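Local structure of putative cell invasion protein with MAC/Perforin domain (Bacteroides thetaiotaomicron VPI-5482, 3KK7) at residues Ala416-Ser419 with Asp420-Lys424; Lys381-Ile384 with Arg385-Asn388; Lys440-Lys443 with Ser444-Tyr447; Ala430-Leu433 with Thr434-Ala438. The protein is a putative cell-invasion protein of a gut symbiont whose membrane-attack complex/perforin (MACPF) domain suggests, without proving, an action on membranes. One frame throughout, in Å; residues are numbered along the deposited sequence.

Interaction 1 of 4, residues Ala416-Ser419 with Asp420-Lys424; sequences ASQS and DEELK
Gln418 sends its CG anti to the carbonyl carbon (chi1 -54°) and then runs out extended, which carries its amide to Glu422; Ser419 turns OG into the space between its own N and carbonyl carbon (chi1 70°), beside the stem of the same glutamate. The Glu422 carboxylate is thus shared, one oxygen to each neighbour. Glu422 OE1 receives Gln418 NE2 at 2.7 Å, but the N-H points well off the line (120°) and the bond is weak despite its length. The two side chains cross at about a right angle, with amide and carboxylate planes steeply inclined, and Glu422 OE1 also rests against Gln418 CB at 3.3 Å. Ser419 OG donates to Glu422 OE2 over 3.4 Å, again weakly, while lying 3.3 Å from Glu422 CG, so the hydroxyl sits alongside the glutamate stem. The firmer link is in the backbone: Glu422 N bonds to Ser419 O at 2.8 Å, and Leu423 N adds a weak bond to the same oxygen at 3.4 Å. Leu423 is the buried member, its CD1 standing 3.8 Å from Gln418 O and its side chain packed on Leu393 of strand 392-401. Asp420 points away from the loop segment and makes a salt bridge with Arg385, whose guanidinium also takes the carbonyls of Ala416 and Gln418. Ser419 O thus gathers two amides where the loop after strand 407-411 turns into the short helix 420-424 of the D2 region, and Glu422 reaches back to Ser419 as a side chain can in a helix's first turn.

Interaction 2 of 4, residues Lys381-Ile384 with Arg385-Asn388; sequences KMYI and RKSN
Arg385 sets its backbone N 4.1 Å above the centre of the Tyr383 ring, so that one face of the ring is turned to the backbone of Arg385. This lie comes from the tyrosine's extended start, CG anti to N (chi1 -179°), which sends the ring forward until CZ is 3.8 Å from Arg385 C. Arg385 itself leaves the backbone in the other direction, its CG brushing Ile384 CG2 at 4.0 Å. Its guanidinium is taken up by the loop before helix 420-424. Lys386 then meets the end of the phenol: its CG is modelled 3.0 Å from Tyr383 OH, closer than usual van der Waals packing and uncertain in detail, and beyond a bend at chi2 its CE is still 3.9 Å from that oxygen. Lys386 N is also near the hydroxyl, at 3.4 Å, but is badly directed for a bond. Ser387 turns to the hairpin loop, where its OG bonds Ser389 OG and Glu391 N. Ile384 and Arg385 together face Leu393, a classic beta bulge in the hairpin of strands 376-386 and 392-401, with Tyr383 and Lys386 packing on Lys392 of the partner strand, and Arg385 on Leu423 of helix 420-424.

Interaction 3 of 4, residues Lys440-Lys443 with Ser444-Tyr447; sequences KDEK and SKYY
Lys445 runs back along the end of the helix toward Glu442. Its CB begins 3.2 Å from Glu442 O, and CG stays close to that oxygen while also nearing Asp441 O at 3.7 Å. CD passes to the carboxylate, 3.4 Å from Glu442 OE2, and bends at chi3 and chi4 keep CE near that oxygen. At the tip, NZ forms a long salt bridge to Glu442 OE2 (3.6 Å). At this end, helix 429-443 finishes in a mixture of three- and four-residue bonds. Lys445 N bonds to Glu442 O at 2.9 Å, from above the carbonyl plane. Lys443 O accepts one bond of each span, from Tyr446 N at 2.8 Å, also above the plane, and from Tyr447 N at 2.9 Å, almost in line with the carbonyl (161°). The other carboxylate oxygen of Glu442, OE1, lies in the plane of the Tyr446 ring at its edge, 3.6 Å from CE2. The Tyr447 ring likewise turns an edge to Lys443 O. Both tyrosine rings also meet Trp518, that of Tyr446 edge-to-face, while Lys443 NZ pairs with Glu476 and Ser444 OG with Gln25.

Interaction 4 of 4, residues Ala430-Leu433 with Thr434-Ala438; sequences ATFL and TKSNA
Ala430 O is gripped twice by Thr434, by OG1 at 3.1 Å and by N at 3.2 Å, the two donors reaching it from opposite faces of the carbonyl plane. The hydroxyl gets there because OG1 stands anti to Thr434's own carbonyl carbon (chi1 -54°), which swings it back along the helix. Ser436, by a different rotamer, also turns its hydroxyl toward Phe432 O, which takes Ser436 N at 2.8 Å; the modelled hydroxyl approach is too short to be trusted in detail. Serine and threonine hydroxyls that bond to a carbonyl four residues earlier are a recurrent feature of alpha-helices, and Thr434 is the sound case here in helix 429-443, whose regular backbone ladder continues with Lys435 N to Thr431 O and Asn437 N to Leu433 O. The helix packs against strands through Phe432: Ser436 CB lies over one ring face, 4.2 Å above its plane and displaced toward the rim, while the ring touches Ile396 and Ala453. Thr431 and Lys435 run side by side, with Thr431 CG2 4.0 Å from Lys435 CD, and Thr431 OG1 is bonded to Ala425 O. Farther round the helix, the side chains of Leu433 and Asn437 cross at a slant, and Asn437 also touches Leu24.

How the interactions relate
All four contacts lie in the D2 region, on one side of the chain's centre, and come along the sequence in the order 2, 1, 4, 3. Interactions 1 and 2 have centres about 9 Å apart and are joined directly, the bulged strand's Arg385 reaching the loop that enters helix 420-424. Interaction 4 follows on helix 429-443, its centre about 16 Å from that of interaction 1; it touches interaction 2 by packing of Lys381 CE on Phe432 CD1 (4.1 Å). Interaction 3 ends the same helix, about 14 Å from interaction 4 and about 25 Å from interaction 1 between centres. Together they trace a strand of the mixed sheet and the two successive helices that pack against it.

Interaction 1 of 4, residues Ala416-Ser419 with Asp420-Lys424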
loop_
_atom_site.group_PDB
_atom_site.type_symbol
_atom_site.label_atom_id
_atom_site.label_comp_id
_atom_site.label_asym_id
_atom_site.label_seq_id
_atom_site.Cartn_x
_atom_site.Cartn_y
_atom_site.Cartn_z
ATOM N N ALA A 416 16.313 7.399 -32.089
ATOM C CA ALA A 416 17.635 6.745 -32.002
ATOM C C ALA A 416 18.272 6.525 -33.390
ATOM O O ALA A 416 19.505 6.516 -33.520
ATOM C CB ALA A 416 17.543 5.415 -31.244
ATOM N N SER A 417 17.426 6.355 -34.411
ATOM C CA SER A 417 17.865 6.225 -35.813
ATOM C C SER A 417 18.581 7.483 -36.299
ATOM O O SER A 417 19.528 7.403 -37.064
ATOM C CB SER A 417 16.663 5.969 -36.748
ATOM O OG SER A 417 15.868 4.856 -36.344
ATOM N N GLN A 418 18.126 8.644 -35.849
ATOM C CA GLN A 418 18.633 9.902 -36.377
ATOM C C GLN A 418 20.140 10.018 -36.175
ATOM O O GLN A 418 20.697 9.508 -35.206
ATOM C CB GLN A 418 17.908 11.087 -35.741
ATOM C CG GLN A 418 16.379 11.020 -35.864
ATOM C CD GLN A 418 15.703 12.362 -35.613
ATOM O OE1 GLN A 418 15.299 12.672 -34.491
ATOM N NE2 GLN A 418 15.594 13.172 -36.666
ATOM N N SER A 419 20.790 10.689 -37.113
ATOM C CA SER A 419 22.231 10.853 -37.098
ATOM C C SER A 419 22.637 11.838 -36.025
ATOM O O SER A 419 21.978 12.863 -35.838
ATOM C CB SER A 419 22.704 11.406 -38.439
ATOM O OG SER A 419 22.279 12.753 -38.590
ATOM N N ASP A 420 23.746 11.541 -35.355
ATOM C CA ASP A 420 24.335 12.429 -34.351
ATOM C C ASP A 420 24.038 13.930 -34.570
ATOM O O ASP A 420 23.517 14.595 -33.674
ATOM C CB ASP A 420 25.856 12.198 -34.276
ATOM C CG ASP A 420 26.244 11.022 -33.371
ATOM O OD1 ASP A 420 25.353 10.252 -32.906
ATOM O OD2 ASP A 420 27.470 10.883 -33.116
ATOM N N GLU A 421 24.342 14.448 -35.762
ATOM C CA GLU A 421 24.272 15.906 -36.016
ATOM C C GLU A 421 22.857 16.461 -35.923
ATOM O O GLU A 421 22.664 17.603 -35.512
ATOM C CB GLU A 421 24.916 16.274 -37.366
ATOM C CG GLU A 421 26.472 16.280 -37.352
ATOM C CD GLU A 421 27.107 14.888 -37.100
ATOM O OE1 GLU A 421 26.429 13.853 -37.308
ATOM O OE2 GLU A 421 28.294 14.829 -36.696
ATOM N N GLU A 422 21.874 15.648 -36.288
ATOM C CA GLU A 422 20.473 16.031 -36.141
ATOM C C GLU A 422 20.105 16.223 -34.668
ATOM O O GLU A 422 19.607 17.282 -34.267
ATOM C CB GLU A 422 19.568 14.972 -36.755
ATOM C CG GLU A 422 19.719 14.830 -38.258
ATOM C CD GLU A 422 18.856 13.710 -38.818
ATOM O OE1 GLU A 422 17.865 13.332 -38.140
ATOM O OE2 GLU A 422 19.165 13.218 -39.933
ATOM N N LEU A 423 20.367 15.191 -33.870
ATOM C CA LEU A 423 20.096 15.220 -32.427
ATOM C C LEU A 423 20.820 16.371 -31.723
ATOM O O LEU A 423 20.238 17.034 -30.867
ATOM C CB LEU A 423 20.470 13.871 -31.776
ATOM C CG LEU A 423 19.688 12.612 -32.205
ATOM C CD1 LEU A 423 20.454 11.343 -31.855
ATOM C CD2 LEU A 423 18.286 12.576 -31.591
ATOM N N LYS A 424 22.072 16.610 -32.098
ATOM C CA LYS A 424 22.852 17.739 -31.566
ATOM C C LYS A 424 22.233 19.110 -31.913
ATOM O O LYS A 424 22.442 20.098 -31.191
ATOM C CB LYS A 424 24.297 17.660 -32.086
ATOM C CG LYS A 424 25.246 18.721 -31.527
ATOM C CD LYS A 424 26.699 18.378 -31.860
ATOM C CE LYS A 424 27.662 19.532 -31.590
ATOM N NZ LYS A 424 29.064 19.123 -31.869
#

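Interaction 2 of 4, residues Lys381-Ile384 with Arg385-Asn388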
loop_
_atom_site.group_PDB
_atom_site.type_symbol
_atom_site.label_atom_id
_atom_site.label_comp_id
_atom_site.label_asym_id
_atom_site.label_seq_id
_atom_site.Cartn_x
_atom_site.Cartn_y
_atom_site.Cartn_z
ATOM N N LYS A 381 13.856 17.982 -22.967
ATOM C CA LYS A 381 14.836 17.164 -23.645
ATOM C C LYS A 381 14.919 15.785 -23.008
ATOM O O LYS A 381 14.935 15.675 -21.788
ATOM C CB LYS A 381 16.196 17.857 -23.607
ATOM C CG LYS A 381 16.252 19.084 -24.486
ATOM C CD LYS A 381 17.612 19.789 -24.432
ATOM C CE LYS A 381 17.672 20.918 -25.451
ATOM N NZ LYS A 381 18.568 22.031 -25.057
HETATM N N MSE A 382 14.957 14.746 -23.851
HETATM C CA MSE A 382 15.096 13.351 -23.416
HETATM C C MSE A 382 16.417 12.797 -23.924
HETATM O O MSE A 382 16.732 12.899 -25.109
HETATM C CB MSE A 382 13.946 12.498 -23.952
HETATM C CG MSE A 382 13.910 11.062 -23.458
HETATM SE SE MSE A 382 12.615 10.065 -24.535
HETATM C CE MSE A 382 13.552 8.339 -24.744
ATOM N N TYR A 383 17.190 12.234 -23.001
ATOM C CA TYR A 383 18.499 11.695 -23.310
ATOM C C TYR A 383 18.345 10.498 -24.224
ATOM O O TYR A 383 17.464 9.668 -24.009
ATOM C CB TYR A 383 19.205 11.281 -22.020
ATOM C CG TYR A 383 20.583 10.721 -22.251
ATOM C CD1 TYR A 383 21.621 11.544 -22.673
ATOM C CD2 TYR A 383 20.850 9.367 -22.070
ATOM C CE1 TYR A 383 22.894 11.041 -22.901
ATOM C CE2 TYR A 383 22.128 8.859 -22.293
ATOM C CZ TYR A 383 23.143 9.707 -22.706
ATOM O OH TYR A 383 24.410 9.222 -22.921
ATOM N N ILE A 384 19.181 10.423 -25.253
ATOM C CA ILE A 384 19.128 9.316 -26.212
ATOM C C ILE A 384 20.433 8.538 -26.155
ATOM O O ILE A 384 20.422 7.357 -25.813
ATOM C CB ILE A 384 18.844 9.774 -27.678
ATOM C CG1 ILE A 384 17.499 10.493 -27.777
ATOM C CG2 ILE A 384 18.841 8.561 -28.623
ATOM C CD1 ILE A 384 16.284 9.610 -27.443
ATOM N N ARG A 385 21.550 9.189 -26.478
ATOM C CA ARG A 385 22.854 8.524 -26.430
ATOM C C ARG A 385 24.006 9.513 -26.409
ATOM O O ARG A 385 23.795 10.724 -26.566
ATOM C CB ARG A 385 23.017 7.596 -27.636
ATOM C CG ARG A 385 22.855 8.288 -28.995
ATOM C CD ARG A 385 23.465 7.458 -30.113
ATOM N NE ARG A 385 23.503 8.203 -31.372
ATOM C CZ ARG A 385 22.481 8.319 -32.218
ATOM N NH1 ARG A 385 21.300 7.742 -31.962
ATOM N NH2 ARG A 385 22.641 9.023 -33.337
ATOM N N LYS A 386 25.214 8.976 -26.208
ATOM C CA LYS A 386 26.467 9.727 -26.333
ATOM C C LYS A 386 27.003 9.623 -27.751
ATOM O O LYS A 386 27.028 8.539 -28.322
ATOM C CB LYS A 386 27.561 9.203 -25.374
ATOM C CG LYS A 386 27.245 9.424 -23.912
ATOM C CD LYS A 386 28.464 9.686 -23.016
ATOM C CE LYS A 386 27.957 10.300 -21.679
ATOM N NZ LYS A 386 28.900 10.134 -20.525
ATOM N N SER A 387 27.467 10.750 -28.282
ATOM C CA SER A 387 28.118 10.789 -29.584
ATOM C C SER A 387 29.450 10.065 -29.498
ATOM O O SER A 387 29.910 9.729 -28.412
ATOM C CB SER A 387 28.338 12.246 -30.052
ATOM O OG SER A 387 29.454 12.868 -29.429
ATOM N N ASN A 388 30.080 9.838 -30.643
ATOM C CA ASN A 388 31.397 9.235 -30.627
ATOM C C ASN A 388 32.477 10.224 -30.178
ATOM O O ASN A 388 33.651 9.864 -30.113
ATOM C CB ASN A 388 31.743 8.618 -31.978
ATOM C CG ASN A 388 31.864 9.641 -33.081
ATOM O OD1 ASN A 388 32.339 10.753 -32.869
ATOM N ND2 ASN A 388 31.463 9.249 -34.281
#

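Interaction 3 of 4, residues Lys440-Lys443 with Ser444-Tyr447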
loop_
_atom_site.group_PDB
_atom_site.type_symbol
_atom_site.label_atom_id
_atom_site.label_comp_id
_atom_site.label_asym_id
_atom_site.label_seq_id
_atom_site.Cartn_x
_atom_site.Cartn_y
_atom_site.Cartn_z
ATOM N N LYS A 440 3.746 22.249 -29.491
ATOM C CA LYS A 440 2.665 23.005 -28.862
ATOM C C LYS A 440 1.503 23.202 -29.850
ATOM O O LYS A 440 0.369 22.899 -29.511
ATOM C CB LYS A 440 3.183 24.331 -28.282
ATOM C CG LYS A 440 2.106 25.382 -27.937
ATOM C CD LYS A 440 1.918 26.413 -29.078
ATOM C CE LYS A 440 1.126 27.640 -28.649
ATOM N NZ LYS A 440 -0.127 27.254 -27.921
ATOM N N ASP A 441 1.785 23.658 -31.074
ATOM C CA ASP A 441 0.713 23.878 -32.067
ATOM C C ASP A 441 -0.111 22.610 -32.236
ATOM O O ASP A 441 -1.335 22.673 -32.308
ATOM C CB ASP A 441 1.260 24.313 -33.440
ATOM C CG ASP A 441 1.850 25.731 -33.434
ATOM O OD1 ASP A 441 1.734 26.461 -32.419
ATOM O OD2 ASP A 441 2.442 26.124 -34.467
ATOM N N GLU A 442 0.563 21.459 -32.287
ATOM C CA GLU A 442 -0.148 20.175 -32.390
ATOM C C GLU A 442 -0.931 19.813 -31.140
ATOM O O GLU A 442 -2.158 19.713 -31.179
ATOM C CB GLU A 442 0.785 19.012 -32.780
ATOM C CG GLU A 442 0.693 18.631 -34.278
ATOM C CD GLU A 442 -0.719 18.152 -34.675
ATOM O OE1 GLU A 442 -1.310 17.299 -33.948
ATOM O OE2 GLU A 442 -1.234 18.643 -35.709
ATOM N N LYS A 443 -0.230 19.620 -30.029
ATOM C CA LYS A 443 -0.900 19.179 -28.802
ATOM C C LYS A 443 -2.007 20.151 -28.366
ATOM O O LYS A 443 -3.046 19.739 -27.841
ATOM C CB LYS A 443 0.113 18.939 -27.663
ATOM C CG LYS A 443 1.148 17.808 -27.910
ATOM C CD LYS A 443 0.541 16.570 -28.591
ATOM C CE LYS A 443 1.471 15.362 -28.534
ATOM N NZ LYS A 443 1.190 14.426 -29.624
ATOM N N SER A 444 -1.789 21.436 -28.620
ATOM C CA SER A 444 -2.782 22.486 -28.357
ATOM C C SER A 444 -4.166 22.187 -28.965
ATOM O O SER A 444 -5.174 22.673 -28.478
ATOM C CB SER A 444 -2.253 23.814 -28.918
ATOM O OG SER A 444 -2.987 24.911 -28.446
ATOM N N LYS A 445 -4.207 21.401 -30.039
ATOM C CA LYS A 445 -5.474 21.020 -30.680
ATOM C C LYS A 445 -6.323 20.108 -29.786
ATOM O O LYS A 445 -7.531 20.023 -29.970
ATOM C CB LYS A 445 -5.226 20.277 -32.004
ATOM C CG LYS A 445 -4.580 21.066 -33.160
ATOM C CD LYS A 445 -3.965 20.070 -34.194
ATOM C CE LYS A 445 -4.150 20.478 -35.667
ATOM N NZ LYS A 445 -3.274 21.585 -36.088
ATOM N N TYR A 446 -5.678 19.423 -28.841
ATOM C CA TYR A 446 -6.335 18.425 -28.001
ATOM C C TYR A 446 -6.345 18.791 -26.504
ATOM O O TYR A 446 -7.267 18.403 -25.783
ATOM C CB TYR A 446 -5.647 17.061 -28.226
ATOM C CG TYR A 446 -5.451 16.741 -29.690
ATOM C CD1 TYR A 446 -6.496 16.227 -30.459
ATOM C CD2 TYR A 446 -4.236 16.992 -30.322
ATOM C CE1 TYR A 446 -6.324 15.956 -31.834
ATOM C CE2 TYR A 446 -4.054 16.729 -31.695
ATOM C CZ TYR A 446 -5.105 16.212 -32.444
ATOM O OH TYR A 446 -4.927 15.953 -33.789
ATOM N N TYR A 447 -5.320 19.519 -26.048
ATOM C CA TYR A 447 -5.136 19.834 -24.626
ATOM C C TYR A 447 -5.140 21.345 -24.441
ATOM O O TYR A 447 -4.424 22.058 -25.155
ATOM C CB TYR A 447 -3.782 19.345 -24.128
ATOM C CG TYR A 447 -3.542 17.858 -24.127
ATOM C CD1 TYR A 447 -3.021 17.203 -25.246
ATOM C CD2 TYR A 447 -3.746 17.112 -22.979
ATOM C CE1 TYR A 447 -2.763 15.817 -25.214
ATOM C CE2 TYR A 447 -3.490 15.740 -22.945
ATOM C CZ TYR A 447 -3.006 15.104 -24.051
ATOM O OH TYR A 447 -2.764 13.758 -23.970
#

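Interaction 4 of 4, residues Ala430-Leu433 with Thr434-Ala438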
loop_
_atom_site.group_PDB
_atom_site.type_symbol
_atom_site.label_atom_id
_atom_site.label_comp_id
_atom_site.label_asym_id
_atom_site.label_seq_id
_atom_site.Cartn_x
_atom_site.Cartn_y
_atom_site.Cartn_z
ATOM N N ALA A 430 17.497 27.849 -31.674
ATOM C CA ALA A 430 16.646 28.116 -32.846
ATOM C C ALA A 430 15.798 26.909 -33.261
ATOM O O ALA A 430 14.612 27.054 -33.584
ATOM C CB ALA A 430 17.514 28.611 -34.052
ATOM N N THR A 431 16.413 25.727 -33.281
ATOM C CA THR A 431 15.686 24.494 -33.605
ATOM C C THR A 431 14.751 24.133 -32.429
ATOM O O THR A 431 13.657 23.611 -32.644
ATOM C CB THR A 431 16.648 23.315 -33.944
ATOM O OG1 THR A 431 17.868 23.833 -34.478
ATOM C CG2 THR A 431 16.034 22.364 -34.973
ATOM N N PHE A 432 15.170 24.430 -31.197
ATOM C CA PHE A 432 14.334 24.157 -30.029
ATOM C C PHE A 432 13.043 24.989 -30.124
ATOM O O PHE A 432 11.943 24.440 -29.958
ATOM C CB PHE A 432 15.094 24.418 -28.714
ATOM C CG PHE A 432 14.349 23.964 -27.478
ATOM C CD1 PHE A 432 14.379 22.643 -27.078
ATOM C CD2 PHE A 432 13.618 24.860 -26.721
ATOM C CE1 PHE A 432 13.684 22.223 -25.940
ATOM C CE2 PHE A 432 12.935 24.452 -25.592
ATOM C CZ PHE A 432 12.962 23.135 -25.202
ATOM N N LEU A 433 13.201 26.287 -30.420
ATOM C CA LEU A 433 12.087 27.221 -30.701
ATOM C C LEU A 433 11.086 26.584 -31.662
ATOM O O LEU A 433 9.921 26.405 -31.304
ATOM C CB LEU A 433 12.633 28.547 -31.312
ATOM C CG LEU A 433 11.808 29.835 -31.607
ATOM C CD1 LEU A 433 12.747 30.905 -32.245
ATOM C CD2 LEU A 433 10.551 29.650 -32.501
ATOM N N THR A 434 11.567 26.229 -32.858
ATOM C CA THR A 434 10.744 25.696 -33.958
ATOM C C THR A 434 10.033 24.387 -33.602
ATOM O O THR A 434 8.866 24.178 -33.959
ATOM C CB THR A 434 11.620 25.437 -35.232
ATOM O OG1 THR A 434 12.335 26.632 -35.576
ATOM C CG2 THR A 434 10.771 24.974 -36.430
ATOM N N LYS A 435 10.750 23.498 -32.919
ATOM C CA LYS A 435 10.204 22.182 -32.579
ATOM C C LYS A 435 9.224 22.292 -31.439
ATOM O O LYS A 435 8.124 21.744 -31.522
ATOM C CB LYS A 435 11.311 21.183 -32.218
ATOM C CG LYS A 435 11.921 20.483 -33.425
ATOM C CD LYS A 435 13.360 20.042 -33.159
ATOM C CE LYS A 435 13.855 19.085 -34.241
ATOM N NZ LYS A 435 13.479 17.674 -33.938
ATOM N N SER A 436 9.626 23.008 -30.390
ATOM C CA SER A 436 8.788 23.173 -29.209
ATOM C C SER A 436 7.466 23.839 -29.594
ATOM O O SER A 436 6.384 23.347 -29.222
ATOM C CB SER A 436 9.531 23.941 -28.105
ATOM O OG SER A 436 10.167 25.091 -28.625
ATOM N N ASN A 437 7.561 24.915 -30.384
ATOM C CA ASN A 437 6.385 25.610 -30.881
ATOM C C ASN A 437 5.534 24.747 -31.792
ATOM O O ASN A 437 4.316 24.904 -31.810
ATOM C CB ASN A 437 6.764 26.891 -31.639
ATOM C CG ASN A 437 7.168 28.030 -30.720
ATOM O OD1 ASN A 437 6.782 28.079 -29.545
ATOM N ND2 ASN A 437 7.939 28.969 -31.263
ATOM N N ALA A 438 6.166 23.870 -32.569
ATOM C CA ALA A 438 5.430 22.968 -33.476
ATOM C C ALA A 438 4.650 21.913 -32.678
ATOM O O ALA A 438 3.463 21.671 -32.952
ATOM C CB ALA A 438 6.385 22.309 -34.484
#